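Local structure of alpha-hemoglobin stabilizing protein (Homo sapiens, 1Z8U) at residues L4-F18 with Y48-E62. The protein acts as a chaperone that binds free alpha-hemoglobin and keeps it from harmful aggregation and precipitation during erythroid development. The protein carries 1 engineered substitution. Sequence-based numbering, arbitrary orientation.
Sequences LKANKDLISAGLKEF and YINYYRQQVTGEPQE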
# COMPACT_ATOMS: atom_id res chain seq x y z
N LEU A 4 1.32 -30.10 -2.27
CA LEU A 4 2.74 -30.14 -1.91
C LEU A 4 2.97 -29.56 -0.52
O LEU A 4 2.59 -28.43 -0.23
CB LEU A 4 3.57 -29.36 -2.93
CG LEU A 4 4.98 -29.88 -3.24
CD1 LEU A 4 5.59 -29.03 -4.33
CD2 LEU A 4 5.84 -29.85 -1.99
N LYS A 5 3.63 -30.34 0.33
CA LYS A 5 3.91 -29.93 1.71
C LYS A 5 4.66 -28.60 1.80
O LYS A 5 4.71 -27.98 2.87
CB LYS A 5 4.72 -31.01 2.43
CG LYS A 5 4.24 -31.30 3.86
CD LYS A 5 2.82 -31.88 3.85
CE LYS A 5 2.36 -32.29 5.25
NZ LYS A 5 0.99 -32.88 5.23
N ALA A 6 5.25 -28.16 0.69
CA ALA A 6 5.98 -26.90 0.65
C ALA A 6 5.00 -25.75 0.41
O ALA A 6 4.79 -24.91 1.28
CB ALA A 6 7.02 -26.94 -0.45
N ASN A 7 4.41 -25.72 -0.78
CA ASN A 7 3.46 -24.67 -1.13
C ASN A 7 2.21 -24.71 -0.26
O ASN A 7 1.45 -23.74 -0.23
CB ASN A 7 3.06 -24.79 -2.60
CG ASN A 7 4.26 -24.83 -3.52
OD1 ASN A 7 5.24 -24.13 -3.31
ND2 ASN A 7 4.18 -25.65 -4.57
N LYS A 8 1.99 -25.82 0.43
CA LYS A 8 0.82 -25.96 1.30
C LYS A 8 0.87 -24.96 2.44
O LYS A 8 -0.13 -24.32 2.77
CB LYS A 8 0.75 -27.39 1.87
CG LYS A 8 -0.50 -27.67 2.71
CD LYS A 8 -1.78 -27.64 1.88
CE LYS A 8 -1.93 -28.87 0.98
NZ LYS A 8 -2.29 -30.11 1.72
N ASP A 9 2.05 -24.82 3.03
CA ASP A 9 2.26 -23.90 4.14
C ASP A 9 2.47 -22.47 3.63
O ASP A 9 2.04 -21.50 4.27
CB ASP A 9 3.46 -24.35 4.97
CG ASP A 9 3.30 -25.77 5.49
OD1 ASP A 9 2.34 -26.02 6.26
OD2 ASP A 9 4.13 -26.64 5.14
N LEU A 10 3.12 -22.35 2.49
CA LEU A 10 3.38 -21.05 1.87
C LEU A 10 2.04 -20.32 1.73
O LEU A 10 1.91 -19.16 2.12
CB LEU A 10 4.00 -21.27 0.48
CG LEU A 10 4.79 -20.13 -0.17
CD1 LEU A 10 6.11 -19.95 0.57
CD2 LEU A 10 5.04 -20.47 -1.64
N ILE A 11 1.06 -21.01 1.18
CA ILE A 11 -0.28 -20.46 0.99
C ILE A 11 -0.91 -20.09 2.34
O ILE A 11 -1.71 -19.16 2.44
CB ILE A 11 -1.19 -21.48 0.26
CG1 ILE A 11 -0.59 -21.80 -1.11
CG2 ILE A 11 -2.60 -20.92 0.12
CD1 ILE A 11 -1.39 -22.82 -1.91
N SER A 12 -0.53 -20.83 3.38
CA SER A 12 -1.06 -20.57 4.71
C SER A 12 -0.45 -19.30 5.28
O SER A 12 -1.13 -18.53 5.97
CB SER A 12 -0.77 -21.76 5.62
OG SER A 12 -1.60 -21.75 6.77
N ALA A 13 0.83 -19.08 5.00
CA ALA A 13 1.57 -17.91 5.46
C ALA A 13 0.99 -16.62 4.89
O ALA A 13 0.74 -15.66 5.63
CB ALA A 13 3.04 -18.02 5.06
N GLY A 14 0.79 -16.60 3.58
CA GLY A 14 0.24 -15.42 2.93
C GLY A 14 -1.15 -15.04 3.42
O GLY A 14 -1.55 -13.88 3.35
N LEU A 15 -1.89 -16.03 3.91
CA LEU A 15 -3.24 -15.80 4.40
C LEU A 15 -3.20 -15.25 5.82
O LEU A 15 -4.14 -14.59 6.27
CB LEU A 15 -4.04 -17.10 4.34
CG LEU A 15 -4.25 -17.63 2.92
CD1 LEU A 15 -4.83 -19.03 2.97
CD2 LEU A 15 -5.18 -16.70 2.16
N LYS A 16 -2.12 -15.54 6.53
CA LYS A 16 -1.99 -15.04 7.89
C LYS A 16 -1.53 -13.60 7.73
O LYS A 16 -2.09 -12.67 8.33
CB LYS A 16 -0.95 -15.85 8.67
CG LYS A 16 -0.99 -15.59 10.17
CD LYS A 16 -0.01 -16.46 10.94
CE LYS A 16 -0.19 -16.28 12.45
NZ LYS A 16 -0.01 -14.85 12.87
N GLU A 17 -0.51 -13.42 6.90
CA GLU A 17 0.05 -12.11 6.61
C GLU A 17 -1.05 -11.21 6.05
O GLU A 17 -1.11 -10.02 6.36
CB GLU A 17 1.20 -12.25 5.60
CG GLU A 17 2.36 -13.13 6.10
CD GLU A 17 3.33 -13.56 5.00
OE1 GLU A 17 4.32 -14.26 5.32
OE2 GLU A 17 3.11 -13.21 3.83
N PHE A 18 -1.93 -11.79 5.24
CA PHE A 18 -3.03 -11.03 4.65
C PHE A 18 -4.04 -10.58 5.69
O PHE A 18 -4.69 -9.54 5.54
CB PHE A 18 -3.73 -11.88 3.58
CG PHE A 18 -4.71 -11.10 2.76
CD1 PHE A 18 -4.27 -10.11 1.88
CD2 PHE A 18 -6.07 -11.34 2.86
CE1 PHE A 18 -5.16 -9.38 1.13
CE2 PHE A 18 -6.98 -10.61 2.11
CZ PHE A 18 -6.53 -9.63 1.24
N TYR A 48 0.10 -10.06 -3.38
CA TYR A 48 0.46 -11.33 -2.75
C TYR A 48 0.68 -12.44 -3.78
O TYR A 48 1.62 -13.22 -3.68
CB TYR A 48 -0.62 -11.79 -1.77
CG TYR A 48 -0.50 -11.19 -0.40
CD1 TYR A 48 -0.52 -9.80 -0.23
CD2 TYR A 48 -0.39 -12.00 0.74
CE1 TYR A 48 -0.42 -9.23 1.04
CE2 TYR A 48 -0.30 -11.43 2.02
CZ TYR A 48 -0.32 -10.05 2.16
OH TYR A 48 -0.28 -9.47 3.40
N ILE A 49 -0.19 -12.50 -4.77
CA ILE A 49 -0.05 -13.51 -5.79
C ILE A 49 1.28 -13.34 -6.52
O ILE A 49 2.07 -14.28 -6.59
CB ILE A 49 -1.20 -13.43 -6.80
CG1 ILE A 49 -2.50 -13.88 -6.12
CG2 ILE A 49 -0.92 -14.30 -8.00
CD1 ILE A 49 -3.71 -13.65 -6.98
N ASN A 50 1.52 -12.15 -7.04
CA ASN A 50 2.76 -11.88 -7.76
C ASN A 50 3.97 -12.10 -6.87
O ASN A 50 5.08 -12.30 -7.36
CB ASN A 50 2.76 -10.46 -8.32
CG ASN A 50 1.55 -10.17 -9.21
OD1 ASN A 50 1.48 -9.12 -9.85
ND2 ASN A 50 0.60 -11.10 -9.24
N TYR A 51 3.76 -12.05 -5.56
CA TYR A 51 4.86 -12.25 -4.62
C TYR A 51 5.18 -13.73 -4.50
O TYR A 51 6.28 -14.17 -4.82
CB TYR A 51 4.51 -11.71 -3.23
CG TYR A 51 5.53 -12.09 -2.16
CD1 TYR A 51 5.18 -12.93 -1.10
CD2 TYR A 51 6.85 -11.62 -2.22
CE1 TYR A 51 6.12 -13.29 -0.11
CE2 TYR A 51 7.79 -11.97 -1.25
CZ TYR A 51 7.42 -12.80 -0.20
OH TYR A 51 8.34 -13.13 0.79
N TYR A 52 4.20 -14.49 -4.02
CA TYR A 52 4.35 -15.92 -3.84
C TYR A 52 4.51 -16.66 -5.14
O TYR A 52 4.73 -17.86 -5.15
CB TYR A 52 3.16 -16.49 -3.08
CG TYR A 52 3.18 -16.17 -1.62
CD1 TYR A 52 4.23 -16.61 -0.80
CD2 TYR A 52 2.17 -15.41 -1.04
CE1 TYR A 52 4.26 -16.30 0.54
CE2 TYR A 52 2.19 -15.09 0.31
CZ TYR A 52 3.24 -15.55 1.10
OH TYR A 52 3.25 -15.27 2.44
N ARG A 53 4.40 -15.94 -6.26
CA ARG A 53 4.56 -16.56 -7.57
C ARG A 53 6.03 -16.97 -7.72
O ARG A 53 6.37 -17.80 -8.57
CB ARG A 53 4.17 -15.59 -8.67
CG ARG A 53 4.22 -16.19 -10.05
CD ARG A 53 2.93 -15.88 -10.78
NE ARG A 53 2.71 -14.45 -10.89
CZ ARG A 53 1.58 -13.91 -11.35
NH1 ARG A 53 0.58 -14.69 -11.73
NH2 ARG A 53 1.46 -12.59 -11.42
N GLN A 54 6.87 -16.37 -6.89
CA GLN A 54 8.30 -16.63 -6.88
C GLN A 54 8.62 -17.56 -5.71
O GLN A 54 9.74 -18.04 -5.58
CB GLN A 54 9.10 -15.33 -6.71
CG GLN A 54 8.66 -14.20 -7.63
CD GLN A 54 8.55 -14.63 -9.08
OE1 GLN A 54 9.47 -15.24 -9.63
NE2 GLN A 54 7.43 -14.30 -9.72
N GLN A 55 7.63 -17.79 -4.85
CA GLN A 55 7.81 -18.64 -3.68
C GLN A 55 7.27 -20.05 -3.89
O GLN A 55 7.76 -21.00 -3.28
CB GLN A 55 7.12 -18.00 -2.48
CG GLN A 55 7.61 -16.60 -2.20
CD GLN A 55 9.10 -16.54 -1.92
OE1 GLN A 55 9.73 -15.49 -2.06
NE2 GLN A 55 9.67 -17.66 -1.50
N VAL A 56 6.26 -20.19 -4.75
CA VAL A 56 5.70 -21.51 -5.03
C VAL A 56 6.79 -22.39 -5.60
O VAL A 56 7.63 -21.92 -6.37
CB VAL A 56 4.53 -21.44 -6.05
CG1 VAL A 56 3.27 -20.98 -5.36
CG2 VAL A 56 4.89 -20.51 -7.19
N THR A 57 6.78 -23.65 -5.21
CA THR A 57 7.78 -24.60 -5.66
C THR A 57 7.14 -25.81 -6.33
O THR A 57 5.99 -26.15 -6.05
CB THR A 57 8.67 -25.07 -4.49
OG1 THR A 57 9.37 -26.26 -4.86
CG2 THR A 57 7.84 -25.32 -3.25
N GLY A 58 7.90 -26.45 -7.22
CA GLY A 58 7.39 -27.63 -7.91
C GLY A 58 7.40 -27.49 -9.42
O GLY A 58 8.18 -26.72 -9.99
N GLU A 59 6.51 -28.24 -10.06
CA GLU A 59 6.40 -28.23 -11.52
C GLU A 59 5.21 -27.37 -11.94
O GLU A 59 4.25 -27.21 -11.18
CB GLU A 59 6.20 -29.67 -12.04
CG GLU A 59 7.21 -30.70 -11.50
CD GLU A 59 8.64 -30.44 -11.95
OE1 GLU A 59 9.53 -31.21 -11.54
OE2 GLU A 59 8.87 -29.48 -12.71
N PRO A 60 5.26 -26.81 -13.16
CA PRO A 60 4.20 -25.96 -13.71
C PRO A 60 2.78 -26.35 -13.30
O PRO A 60 2.00 -25.51 -12.86
CB PRO A 60 4.44 -26.06 -15.21
CG PRO A 60 5.93 -26.06 -15.27
CD PRO A 60 6.31 -27.03 -14.17
N GLN A 61 2.44 -27.62 -13.47
CA GLN A 61 1.11 -28.11 -13.11
C GLN A 61 0.76 -27.74 -11.68
O GLN A 61 -0.32 -27.20 -11.42
CB GLN A 61 1.04 -29.63 -13.29
CG GLN A 61 -0.18 -30.28 -12.63
CD GLN A 61 0.04 -30.59 -11.16
OE1 GLN A 61 -0.91 -30.81 -10.41
NE2 GLN A 61 1.30 -30.64 -10.74
N GLU A 62 1.66 -28.05 -10.76
CA GLU A 62 1.44 -27.77 -9.34
C GLU A 62 1.65 -26.29 -9.05
O GLU A 62 1.07 -25.74 -8.12
CB GLU A 62 2.38 -28.63 -8.50
CG GLU A 62 1.96 -28.78 -7.05
CD GLU A 62 2.24 -27.56 -6.21
OE1 GLU A 62 1.69 -27.47 -5.09
OE2 GLU A 62 3.02 -26.69 -6.66
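Asn7 grips the backbone of Thr57 with both ends of its side-chain amide: OD1 accepts from Thr57 N, and ND2 donates to Thr57 O. Both bonds are modelled very short, and OD1 sits too close to its neighbour for its place to be sure. ND2 also gives an almost straight bond to Glu62 OE1 (3.1 Å), in the amide plane but 24° out of that of the carboxylate, on its syn side. This buried amide thus ties the start of helix 5-23 to the loop at Thr57 and to the first turn of helix 60-86.

Tyr52 is a knob among Leu10, Ala13, Gly14 and Glu17. Its CG lies anti to the carbonyl carbon (chi1 -75°), which sends the ring across to helix 5-23. Leu10 CG rests 3.6 Å from Tyr52 CD1. Tyr52 OH donates a very short bond (2.5 Å) to Glu17 OE2. A phenylalanine in place of Tyr52 would probably leave the Glu17 carboxylate without this hydroxyl donor. Beyond it, the edge of Phe18 meets the face of Tyr48 in a T-shaped stack.

Another protein's chain packs apolar side chains on Glu17, Tyr48, Tyr51 and Tyr52, consistent with an alpha-hemoglobin-binding surface. Polar ties thus hold both ends, with apolar packing between.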